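Local atomic coordinates of uncharacterized protein (Bacteroides eggerthii DSM 20697, PDB entry 4ECO), a protein that is of unknown function but, as a leucine-rich repeat protein, probably binds other proteins through its curved solenoid of repeats. Residues R284-G288 with E289-D293; Q296-D300 with A301-E305; I310-Y314 with N315-T319; L358-Y362 with N363-E367. All coordinates share one frame; numbering follows the deposited sequence. Where two conformers were deposited one is given.

Interaction 1 of 4, residues R284-G288 with E289-D293; sequences RGISG and EQLKD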
loop_
_atom_site.group_PDB
_atom_site.type_symbol
_atom_site.label_atom_id
_atom_site.label_comp_id
_atom_site.label_asym_id
_atom_site.label_seq_id
_atom_site.Cartn_x
_atom_site.Cartn_y
_atom_site.Cartn_z
ATOM N N ARG A 284 -2.147 -1.908 -18.818
ATOM C CA ARG A 284 -3.471 -2.459 -19.043
ATOM C C ARG A 284 -3.777 -2.720 -20.495
ATOM O O ARG A 284 -4.834 -3.288 -20.778
ATOM C CB ARG A 284 -4.537 -1.575 -18.441
ATOM C CG ARG A 284 -4.890 -2.094 -17.062
ATOM C CD ARG A 284 -5.828 -1.188 -16.317
ATOM N NE ARG A 284 -6.097 -1.762 -15.005
ATOM C CZ ARG A 284 -6.794 -1.171 -14.051
ATOM N NH1 ARG A 284 -7.325 0.031 -14.255
ATOM N NH2 ARG A 284 -6.961 -1.771 -12.875
ATOM N N GLY A 285 -2.824 -2.440 -21.393
ATOM C CA GLY A 285 -2.944 -2.817 -22.794
ATOM C C GLY A 285 -2.643 -4.297 -22.959
ATOM O O GLY A 285 -3.034 -4.911 -23.962
ATOM N N ILE A 286 -1.927 -4.876 -21.965
ATOM C CA ILE A 286 -1.508 -6.277 -21.908
ATOM C C ILE A 286 -2.628 -7.114 -21.316
ATOM O O ILE A 286 -3.038 -6.869 -20.175
ATOM C CB ILE A 286 -0.178 -6.495 -21.103
ATOM C CG1 ILE A 286 0.891 -5.394 -21.383
ATOM C CG2 ILE A 286 0.371 -7.933 -21.314
ATOM C CD1 ILE A 286 2.206 -5.503 -20.579
ATOM N N SER A 287 -3.079 -8.146 -22.064
ATOM C CA SER A 287 -4.123 -9.065 -21.598
ATOM C C SER A 287 -3.673 -9.807 -20.338
ATOM O O SER A 287 -2.465 -9.999 -20.130
ATOM C CB SER A 287 -4.490 -10.068 -22.686
ATOM O OG SER A 287 -3.516 -11.089 -22.825
ATOM N N GLY A 288 -4.640 -10.229 -19.526
ATOM C CA GLY A 288 -4.337 -10.947 -18.302
ATOM C C GLY A 288 -3.525 -12.200 -18.546
ATOM O O GLY A 288 -2.621 -12.519 -17.762
ATOM N N GLU A 289 -3.864 -12.902 -19.648
ATOM C CA GLU A 289 -3.250 -14.141 -20.103
ATOM C C GLU A 289 -1.766 -13.882 -20.480
ATOM O O GLU A 289 -0.861 -14.586 -20.027
ATOM C CB GLU A 289 -4.062 -14.694 -21.307
ATOM C CG GLU A 289 -5.531 -15.045 -21.038
ATOM C CD GLU A 289 -6.496 -13.951 -20.600
ATOM O OE1 GLU A 289 -6.257 -12.765 -20.929
ATOM O OE2 GLU A 289 -7.490 -14.284 -19.909
ATOM N N GLN A 290 -1.530 -12.838 -21.285
ATOM C CA GLN A 290 -0.208 -12.453 -21.780
ATOM C C GLN A 290 0.733 -12.019 -20.635
ATOM O O GLN A 290 1.918 -12.375 -20.655
ATOM C CB GLN A 290 -0.337 -11.317 -22.826
ATOM C CG GLN A 290 0.952 -10.944 -23.560
ATOM C CD GLN A 290 1.628 -12.125 -24.210
ATOM O OE1 GLN A 290 1.086 -12.799 -25.107
ATOM N NE2 GLN A 290 2.825 -12.411 -23.750
ATOM N N LEU A 291 0.215 -11.251 -19.652
ATOM C CA LEU A 291 1.019 -10.799 -18.521
ATOM C C LEU A 291 1.352 -11.998 -17.622
ATOM O O LEU A 291 2.494 -12.087 -17.160
ATOM C CB LEU A 291 0.304 -9.688 -17.754
ATOM C CG LEU A 291 1.158 -8.888 -16.764
ATOM C CD1 LEU A 291 2.210 -8.068 -17.471
ATOM C CD2 LEU A 291 0.310 -8.001 -15.916
ATOM N N LYS A 292 0.401 -12.956 -17.446
ATOM C CA LYS A 292 0.604 -14.190 -16.672
ATOM C C LYS A 292 1.744 -14.990 -17.302
ATOM O O LYS A 292 2.627 -15.485 -16.595
ATOM C CB LYS A 292 -0.700 -15.023 -16.609
ATOM C CG LYS A 292 -0.592 -16.404 -15.918
ATOM C CD LYS A 292 -1.493 -17.445 -16.583
ATOM C CE LYS A 292 -0.762 -18.436 -17.487
ATOM N NZ LYS A 292 -0.031 -19.506 -16.726
ATOM N N ASP A 293 1.734 -15.075 -18.642
ATOM C CA ASP A 293 2.734 -15.767 -19.449
ATOM C C ASP A 293 4.113 -15.067 -19.376
ATOM O O ASP A 293 5.118 -15.763 -19.224
ATOM C CB ASP A 293 2.249 -15.881 -20.902
ATOM C CG ASP A 293 1.136 -16.909 -21.093
ATOM O OD1 ASP A 293 1.026 -17.843 -20.250
ATOM O OD2 ASP A 293 0.404 -16.815 -22.111
#
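Ser287 caps helix 288-300 by accepting from Gln290 N. It is the N-cap residue, and its OG takes the amide of Gln290 N at 3.1 Å, over an N-H···O angle of 158°. The hydroxyl reaches this amide because chi1 of 76° places OG between the backbone N and the carbonyl carbon, turned to the helix end. Two backbone bonds follow. Leu291 N donates to Ser287 O at 3.0 Å, and Lys292 N donates to Gly288 O at 3.1 Å. Without the hydroxyl, as with an alanine here, the Gln290 amide would probably lose its capping acceptor and the first turn could fray.

The apolar part begins one residue before the cap. Ile286 crosses Leu291 at about a right angle, with CG2 of Ile286 4.0 Å from CB of Leu291. The CD1 atoms of Ile286 and Leu291 also meet at 4.0 Å. The position of CG2 of Ile286, anti to the backbone N, carries it to the first turn of the helix, where it also approaches CB of Gln290 at 3.8 Å. Leu265 adds cover to Ile286.

A serine N-cap beside an isoleucine that packs on the leucine five residues later is a hydrophobic staple: Ile286 before the cap and Leu291 in the first turn close the helix start over the interior of the leucine-rich repeat solenoid.

Interaction 2 of 4, residues Q296-D300 with A301-E305; sequences QALAD and APVGE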
loop_
_atom_site.group_PDB
_atom_site.type_symbol
_atom_site.label_atom_id
_atom_site.label_comp_id
_atom_site.label_asym_id
_atom_site.label_seq_id
_atom_site.Cartn_x
_atom_site.Cartn_y
_atom_site.Cartn_z
ATOM N N GLN A 296 5.402 -15.728 -15.899
ATOM C CA GLN A 296 5.822 -17.127 -15.846
ATOM C C GLN A 296 7.194 -17.287 -16.448
ATOM O O GLN A 296 8.057 -17.935 -15.847
ATOM C CB GLN A 296 4.816 -18.058 -16.544
ATOM C CG GLN A 296 5.016 -19.527 -16.159
ATOM C CD GLN A 296 3.814 -20.413 -16.406
ATOM O OE1 GLN A 296 2.728 -20.278 -15.805
ATOM N NE2 GLN A 296 4.034 -21.412 -17.220
ATOM N N ALA A 297 7.396 -16.655 -17.622
ATOM C CA ALA A 297 8.640 -16.666 -18.388
ATOM C C ALA A 297 9.797 -16.117 -17.548
ATOM O O ALA A 297 10.889 -16.691 -17.572
ATOM C CB ALA A 297 8.469 -15.853 -19.656
ATOM N N LEU A 298 9.535 -15.033 -16.768
ATOM C CA LEU A 298 10.516 -14.422 -15.877
ATOM C C LEU A 298 10.929 -15.414 -14.774
ATOM O O LEU A 298 12.131 -15.615 -14.577
ATOM C CB LEU A 298 9.985 -13.116 -15.275
ATOM C CG LEU A 298 10.021 -11.896 -16.193
ATOM C CD1 LEU A 298 9.132 -10.798 -15.677
ATOM C CD2 LEU A 298 11.426 -11.396 -16.380
ATOM N N ALA A 299 9.947 -16.084 -14.128
ATOM C CA ALA A 299 10.174 -17.102 -13.085
ATOM C C ALA A 299 10.976 -18.308 -13.623
ATOM O O ALA A 299 11.849 -18.844 -12.919
ATOM C CB ALA A 299 8.843 -17.579 -12.540
ATOM N N ASP A 300 10.692 -18.709 -14.881
ATOM C CA ASP A 300 11.335 -19.853 -15.531
ATOM C C ASP A 300 12.749 -19.505 -16.027
ATOM O O ASP A 300 13.570 -20.414 -16.189
ATOM C CB ASP A 300 10.467 -20.368 -16.689
ATOM C CG ASP A 300 9.135 -20.959 -16.259
ATOM O OD1 ASP A 300 9.050 -21.484 -15.109
ATOM O OD2 ASP A 300 8.179 -20.909 -17.066
ATOM N N ALA A 301 13.040 -18.210 -16.258
ATOM C CA ALA A 301 14.365 -17.762 -16.704
ATOM C C ALA A 301 15.338 -17.684 -15.502
ATOM O O ALA A 301 14.861 -17.682 -14.357
ATOM C CB ALA A 301 14.262 -16.409 -17.407
ATOM N N PRO A 302 16.689 -17.636 -15.715
ATOM C CA PRO A 302 17.619 -17.590 -14.561
ATOM C C PRO A 302 17.400 -16.398 -13.634
ATOM O O PRO A 302 17.719 -16.514 -12.444
ATOM C CB PRO A 302 18.998 -17.502 -15.220
ATOM C CG PRO A 302 18.808 -18.161 -16.563
ATOM C CD PRO A 302 17.438 -17.715 -16.991
ATOM N N VAL A 303 16.819 -15.284 -14.165
ATOM C CA VAL A 303 16.495 -14.041 -13.450
ATOM C C VAL A 303 15.383 -14.294 -12.384
ATOM O O VAL A 303 15.336 -13.552 -11.391
ATOM C CB VAL A 303 16.111 -12.899 -14.436
ATOM C CG1 VAL A 303 14.764 -13.124 -15.122
ATOM C CG2 VAL A 303 16.158 -11.537 -13.765
ATOM N N GLY A 304 14.540 -15.326 -12.586
ATOM C CA GLY A 304 13.455 -15.695 -11.673
ATOM C C GLY A 304 13.945 -15.913 -10.258
ATOM O O GLY A 304 13.353 -15.420 -9.285
ATOM N N GLU A 305 15.092 -16.601 -10.166
ATOM C CA GLU A 305 15.814 -16.879 -8.933
ATOM C C GLU A 305 16.378 -15.620 -8.259
ATOM O O GLU A 305 16.792 -15.702 -7.094
ATOM C CB GLU A 305 16.993 -17.792 -9.234
ATOM C CG GLU A 305 16.666 -19.173 -9.749
ATOM C CD GLU A 305 17.918 -20.024 -9.859
ATOM O OE1 GLU A 305 18.856 -19.827 -9.051
ATOM O OE2 GLU A 305 17.957 -20.900 -10.751
#
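Leu298 and Val303 meet where helix 288-300 ends and the chain turns back, and they carry the packed side of the contact. Their side chains lie askew to each other, with CD2 of Leu298 4.0 Å from CG1 of Val303. Chi1 of 70° sets this CG1 between the backbone N and the carbonyl carbon of Val303, from where it also touches the carbonyl of Leu298, 3.7 Å from its O. Next to this pair the backbones come close: CA of Gly304 lies 3.7 Å from O of Ala299. Gly304 N bonds back to Ala301 O at 3.0 Å, which closes a tight turn over Pro302 and Val303.

The polar link between helix and loop is looser. Ala301 N is shared by two carbonyls of the last helical turn, weakly in both cases: Ala297 O at 2.9 Å and Leu298 O at 3.2 Å, both with strongly bent N-H geometry. The methyl of Ala301 lies over the same two oxygens, with CB 3.4 Å from Ala297 O. On the solvent side stand Pro302, Glu305 and Asp300; the carboxylate of Asp300 turns from the loop to Ser325 and Lys328.

Met275 covers both Leu298 and Val303, while Ala299 packs on Met329. The corner thus joins helix 288-300 to the loop that leads into strand 309-311, and through Asp300 it reaches helix 323-326.

Interaction 3 of 4, residues I310-Y314 with N315-T319; sequences IYIGY and NNLKT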
loop_
_atom_site.group_PDB
_atom_site.type_symbol
_atom_site.label_atom_id
_atom_site.label_comp_id
_atom_site.label_asym_id
_atom_site.label_seq_id
_atom_site.Cartn_x
_atom_site.Cartn_y
_atom_site.Cartn_z
ATOM N N ILE A 310 8.297 -7.211 -6.850
ATOM C CA ILE A 310 7.404 -7.178 -8.008
ATOM C C ILE A 310 6.284 -6.152 -7.762
ATOM O O ILE A 310 5.500 -6.296 -6.820
ATOM C CB ILE A 310 6.806 -8.585 -8.358
ATOM C CG1 ILE A 310 7.909 -9.627 -8.673
ATOM C CG2 ILE A 310 5.817 -8.467 -9.522
ATOM C CD1 ILE A 310 7.449 -11.057 -8.951
ATOM N N TYR A 311 6.223 -5.121 -8.602
ATOM C CA TYR A 311 5.127 -4.157 -8.600
ATOM C C TYR A 311 4.315 -4.484 -9.848
ATOM O O TYR A 311 4.805 -4.237 -10.959
ATOM C CB TYR A 311 5.610 -2.681 -8.553
ATOM C CG TYR A 311 6.367 -2.266 -7.310
ATOM C CD1 TYR A 311 5.727 -2.180 -6.075
ATOM C CD2 TYR A 311 7.705 -1.886 -7.378
ATOM C CE1 TYR A 311 6.416 -1.782 -4.929
ATOM C CE2 TYR A 311 8.391 -1.448 -6.248
ATOM C CZ TYR A 311 7.743 -1.397 -5.023
ATOM O OH TYR A 311 8.409 -0.952 -3.904
ATOM N N ILE A 312 3.148 -5.148 -9.693
ATOM C CA ILE A 312 2.397 -5.559 -10.880
ATOM C C ILE A 312 0.897 -5.129 -10.746
ATOM O O ILE A 312 0.021 -5.661 -11.451
ATOM C CB ILE A 312 2.597 -7.088 -11.173
ATOM C CG1 ILE A 312 2.112 -7.481 -12.583
ATOM C CG2 ILE A 312 2.062 -8.006 -10.061
ATOM C CD1 ILE A 312 2.890 -8.582 -13.258
ATOM N N GLY A 313 0.647 -4.111 -9.913
ATOM C CA GLY A 313 -0.690 -3.550 -9.736
ATOM C C GLY A 313 -1.201 -2.814 -10.966
ATOM O O GLY A 313 -0.427 -2.538 -11.892
ATOM N N TYR A 314 -2.510 -2.473 -10.982
ATOM C CA TYR A 314 -3.185 -1.771 -12.090
ATOM C C TYR A 314 -2.982 -2.539 -13.433
ATOM O O TYR A 314 -2.593 -1.973 -14.448
ATOM C CB TYR A 314 -2.726 -0.313 -12.210
ATOM C CG TYR A 314 -3.070 0.552 -11.018
ATOM C CD1 TYR A 314 -4.298 1.204 -10.936
ATOM C CD2 TYR A 314 -2.144 0.775 -10.000
ATOM C CE1 TYR A 314 -4.612 2.022 -9.849
ATOM C CE2 TYR A 314 -2.459 1.575 -8.901
ATOM C CZ TYR A 314 -3.687 2.213 -8.844
ATOM O OH TYR A 314 -3.994 3.035 -7.796
ATOM N N ASN A 315 -3.270 -3.830 -13.417
ATOM C CA ASN A 315 -3.099 -4.664 -14.581
ATOM C C ASN A 315 -4.347 -5.529 -14.772
ATOM O O ASN A 315 -5.351 -5.297 -14.087
ATOM C CB ASN A 315 -1.812 -5.495 -14.451
ATOM C CG ASN A 315 -0.578 -4.744 -14.885
ATOM O OD1 ASN A 315 -0.507 -4.190 -15.995
ATOM N ND2 ASN A 315 0.459 -4.787 -14.066
ATOM N N ASN A 316 -4.309 -6.489 -15.724
ATOM C CA ASN A 316 -5.472 -7.298 -16.038
ATOM C C ASN A 316 -5.340 -8.779 -15.637
ATOM O O ASN A 316 -6.165 -9.589 -16.100
ATOM C CB ASN A 316 -5.733 -7.214 -17.535
ATOM C CG ASN A 316 -5.969 -5.824 -18.058
ATOM O OD1 ASN A 316 -6.816 -5.045 -17.570
ATOM N ND2 ASN A 316 -5.229 -5.495 -19.092
ATOM N N LEU A 317 -4.359 -9.144 -14.771
ATOM C CA LEU A 317 -4.133 -10.532 -14.342
ATOM C C LEU A 317 -5.391 -11.209 -13.818
ATOM O O LEU A 317 -6.040 -10.650 -12.937
ATOM C CB LEU A 317 -3.076 -10.613 -13.237
ATOM C CG LEU A 317 -1.647 -10.269 -13.568
ATOM C CD1 LEU A 317 -0.840 -10.077 -12.273
ATOM C CD2 LEU A 317 -1.030 -11.332 -14.467
ATOM N N LYS A 318 -5.736 -12.401 -14.342
ATOM C CA LYS A 318 -6.889 -13.163 -13.840
ATOM C C LYS A 318 -6.403 -14.227 -12.858
ATOM O O LYS A 318 -7.172 -14.682 -12.026
ATOM C CB LYS A 318 -7.726 -13.782 -14.974
ATOM C CG LYS A 318 -8.717 -12.800 -15.586
ATOM C CD LYS A 318 -9.308 -13.380 -16.844
ATOM C CE LYS A 318 -9.954 -12.331 -17.711
ATOM N NZ LYS A 318 -10.069 -12.794 -19.129
ATOM N N THR A 319 -5.112 -14.575 -12.925
ATOM C CA THR A 319 -4.455 -15.542 -12.032
ATOM C C THR A 319 -2.935 -15.344 -12.140
ATOM O O THR A 319 -2.467 -14.578 -12.981
ATOM C CB THR A 319 -4.883 -17.017 -12.348
ATOM O OG1 THR A 319 -4.531 -17.897 -11.265
ATOM C CG2 THR A 319 -4.311 -17.536 -13.658
#
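The carbonyl oxygen of Ile312 is gripped by two side-chain amides, one from within the turn and one from further along the chain. ND2 of Asn315 donates to Ile312 O at 2.8 Å, with an N-H···O angle of 165°. The oxygen lies close to the amide plane of Asn315, but the donor stands above the carbonyl plane, 64° out of it. The second donor is Asn340 ND2, and OD1 of Asn340 accepts from Leu317 N. ND2 of Asn315 in turn also donates to Val280 O, the carbonyl of a preceding turn.

Apolar groups close round this network. CG1 of Ile312 is anti to the backbone N, chi1 -166°, which brings it to 3.5 Å from ND2 of Asn315 and to 3.9 Å from CD1 of Leu317. Ile312 crosses both of these side chains at about a right angle. Leu291 of helix 288-300 packs on all three. Tyr314 turns the other way, where its ring stacks on Tyr339 and its OH bonds to Leu183 N.

Buried asparagines that bond to backbone carbonyls from turn to turn are the asparagine ladder of leucine-rich repeats. Here the amide of Asn315 spends ND2 on two carbonyls, Ile312 O and Val280 O, so a buried polar side chain is paid for by bonds that hold neighbouring turns together.

Interaction 4 of 4, residues L358-Y362 with N363-E367; sequences LNLAY and NQITE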
loop_
_atom_site.group_PDB
_atom_site.type_symbol
_atom_site.label_atom_id
_atom_site.label_comp_id
_atom_site.label_asym_id
_atom_site.label_seq_id
_atom_site.Cartn_x
_atom_site.Cartn_y
_atom_site.Cartn_z
ATOM N N LEU A 358 3.012 -7.848 1.201
ATOM C CA LEU A 358 2.008 -8.540 0.398
ATOM C C LEU A 358 0.749 -7.688 0.387
ATOM O O LEU A 358 0.245 -7.278 1.424
ATOM C CB LEU A 358 1.738 -9.977 0.865
ATOM C CG LEU A 358 0.744 -10.814 0.050
ATOM C CD1 LEU A 358 1.261 -11.090 -1.369
ATOM C CD2 LEU A 358 0.421 -12.100 0.774
ATOM N N ASN A 359 0.316 -7.338 -0.802
ATOM C CA ASN A 359 -0.876 -6.532 -1.000
ATOM C C ASN A 359 -1.612 -7.045 -2.242
ATOM O O ASN A 359 -1.139 -6.849 -3.357
ATOM C CB ASN A 359 -0.516 -5.047 -1.107
ATOM C CG ASN A 359 -1.686 -4.122 -0.851
ATOM O OD1 ASN A 359 -2.788 -4.285 -1.419
ATOM N ND2 ASN A 359 -1.467 -3.132 0.032
ATOM N N LEU A 360 -2.739 -7.764 -2.022
ATOM C CA LEU A 360 -3.582 -8.375 -3.063
ATOM C C LEU A 360 -4.954 -7.679 -3.127
ATOM O O LEU A 360 -5.904 -8.222 -3.704
ATOM C CB LEU A 360 -3.749 -9.876 -2.763
ATOM C CG LEU A 360 -2.461 -10.725 -2.695
ATOM C CD1 LEU A 360 -2.749 -12.129 -2.219
ATOM C CD2 LEU A 360 -1.747 -10.774 -4.034
ATOM N N ALA A 361 -5.046 -6.453 -2.561
ATOM C CA ALA A 361 -6.306 -5.749 -2.478
ATOM C C ALA A 361 -6.858 -5.394 -3.854
ATOM O O ALA A 361 -6.108 -5.266 -4.823
ATOM C CB ALA A 361 -6.168 -4.504 -1.628
ATOM N N TYR A 362 -8.198 -5.293 -3.921
ATOM C CA TYR A 362 -8.978 -4.887 -5.067
ATOM C C TYR A 362 -8.842 -5.886 -6.219
ATOM O O TYR A 362 -8.347 -5.579 -7.316
ATOM C CB TYR A 362 -8.620 -3.467 -5.500
ATOM C CG TYR A 362 -9.001 -2.424 -4.476
ATOM C CD1 TYR A 362 -10.278 -1.876 -4.457
ATOM C CD2 TYR A 362 -8.084 -1.978 -3.525
ATOM C CE1 TYR A 362 -10.639 -0.911 -3.513
ATOM C CE2 TYR A 362 -8.445 -1.035 -2.554
ATOM C CZ TYR A 362 -9.717 -0.485 -2.570
ATOM O OH TYR A 362 -10.080 0.491 -1.667
ATOM N N ASN A 363 -9.361 -7.081 -5.960
ATOM C CA ASN A 363 -9.420 -8.199 -6.899
ATOM C C ASN A 363 -10.720 -8.979 -6.627
ATOM O O ASN A 363 -11.650 -8.448 -6.015
ATOM C CB ASN A 363 -8.164 -9.082 -6.787
ATOM C CG ASN A 363 -6.939 -8.481 -7.401
ATOM O OD1 ASN A 363 -6.782 -8.478 -8.605
ATOM N ND2 ASN A 363 -6.004 -8.053 -6.594
ATOM N N GLN A 364 -10.785 -10.220 -7.085
ATOM C CA GLN A 364 -11.965 -11.058 -6.905
ATOM C C GLN A 364 -11.510 -12.470 -6.483
ATOM O O GLN A 364 -12.074 -13.484 -6.898
ATOM C CB GLN A 364 -12.811 -11.052 -8.202
ATOM C CG GLN A 364 -13.544 -9.722 -8.471
ATOM C CD GLN A 364 -14.741 -9.398 -7.562
ATOM O OE1 GLN A 364 -15.850 -9.854 -7.794
ATOM N NE2 GLN A 364 -14.540 -8.595 -6.511
ATOM N N ILE A 365 -10.454 -12.502 -5.653
ATOM C CA ILE A 365 -9.847 -13.707 -5.087
ATOM C C ILE A 365 -10.858 -14.340 -4.119
ATOM O O ILE A 365 -11.414 -13.632 -3.282
ATOM C CB ILE A 365 -8.491 -13.366 -4.409
ATOM C CG1 ILE A 365 -7.524 -12.724 -5.427
ATOM C CG2 ILE A 365 -7.871 -14.598 -3.751
ATOM C CD1 ILE A 365 -6.316 -11.977 -4.833
ATOM N N THR A 366 -11.109 -15.658 -4.260
ATOM C CA THR A 366 -12.055 -16.376 -3.402
ATOM C C THR A 366 -11.353 -17.235 -2.365
ATOM O O THR A 366 -11.965 -17.563 -1.334
ATOM C CB THR A 366 -12.998 -17.258 -4.220
ATOM O OG1 THR A 366 -12.242 -18.203 -4.994
ATOM C CG2 THR A 366 -13.949 -16.456 -5.076
ATOM N N GLU A 367 -10.082 -17.611 -2.630
ATOM C CA GLU A 367 -9.350 -18.471 -1.707
ATOM C C GLU A 367 -7.858 -18.223 -1.750
ATOM O O GLU A 367 -7.290 -18.097 -2.832
ATOM C CB GLU A 367 -9.631 -19.935 -2.082
ATOM C CG GLU A 367 -9.359 -20.977 -1.006
ATOM C CD GLU A 367 -9.872 -22.368 -1.340
ATOM O OE1 GLU A 367 -10.851 -22.481 -2.113
ATOM O OE2 GLU A 367 -9.283 -23.349 -0.831
#
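Tyr362 adopts a left-handed helical conformation (phi 65°, psi 66°) just after strand 354-359, where the chain turns to bring the Asn363 amide within bonding distance of the Leu360 carbonyl. This is the LxLxxNxL core of a leucine-rich repeat, here Leu358, Leu360, Asn363 and Ile365, with Asn363 as its asparagine-ladder residue. CG of Asn363 is anti to its carbonyl carbon and beside the backbone N (chi1 -75°), which sets the amide back towards Leu360 O. ND2 of Asn363 donates to Leu360 O at 2.9 Å in a nearly straight bond. The oxygen lies in the amide plane of Asn363, whereas the donor sits well above the carbonyl plane of Leu360. The same ND2 donates to Cys337 O, and OD1 accepts from Leu342 N, so both ends of the amide are held. Leu360 O would probably lose one of its two amide donors, and Leu342 N its acceptor, if an alanine here took the amide away, and the turn would be less fixed to the one before.

The other amide on Leu360 O is Asn387 ND2, and OD1 of Asn387 accepts from Ile365 N. Apolar contact runs beside this: CD1 of Ile365 is 3.9 Å from CB of Leu360. The ring of Tyr362 stacks on both Tyr339 and His386. Ala361 N makes a weak bond to Asn359 OD1 at 3.3 Å.

At the outer edge Gln364 folds back on its neighbour, with NE2 of Gln364 donating to Asn363 O at 2.9 Å.

How the interactions relate
The four contacts follow one another along the chain. Interactions 1 and 2 lie near the two ends of helix 288-300, their centres about 17 Å apart. Interaction 3 comes next, after strand 309-311, and its centre is about 8 Å from that of interaction 1: Asn316 ND2 probably bonds to Ile286 O and Arg284 O. Interaction 4 lies further along the solenoid, about 11 Å from interaction 3 between centres and not touching it. Both hold the same kind of turn, with an asparagine bonded to a carbonyl three residues back; Asn340 bonds to interaction 3 and, weakly, to Asn363 of interaction 4. The ladder bonds join successive coils, while the capped helix packs against them on the way.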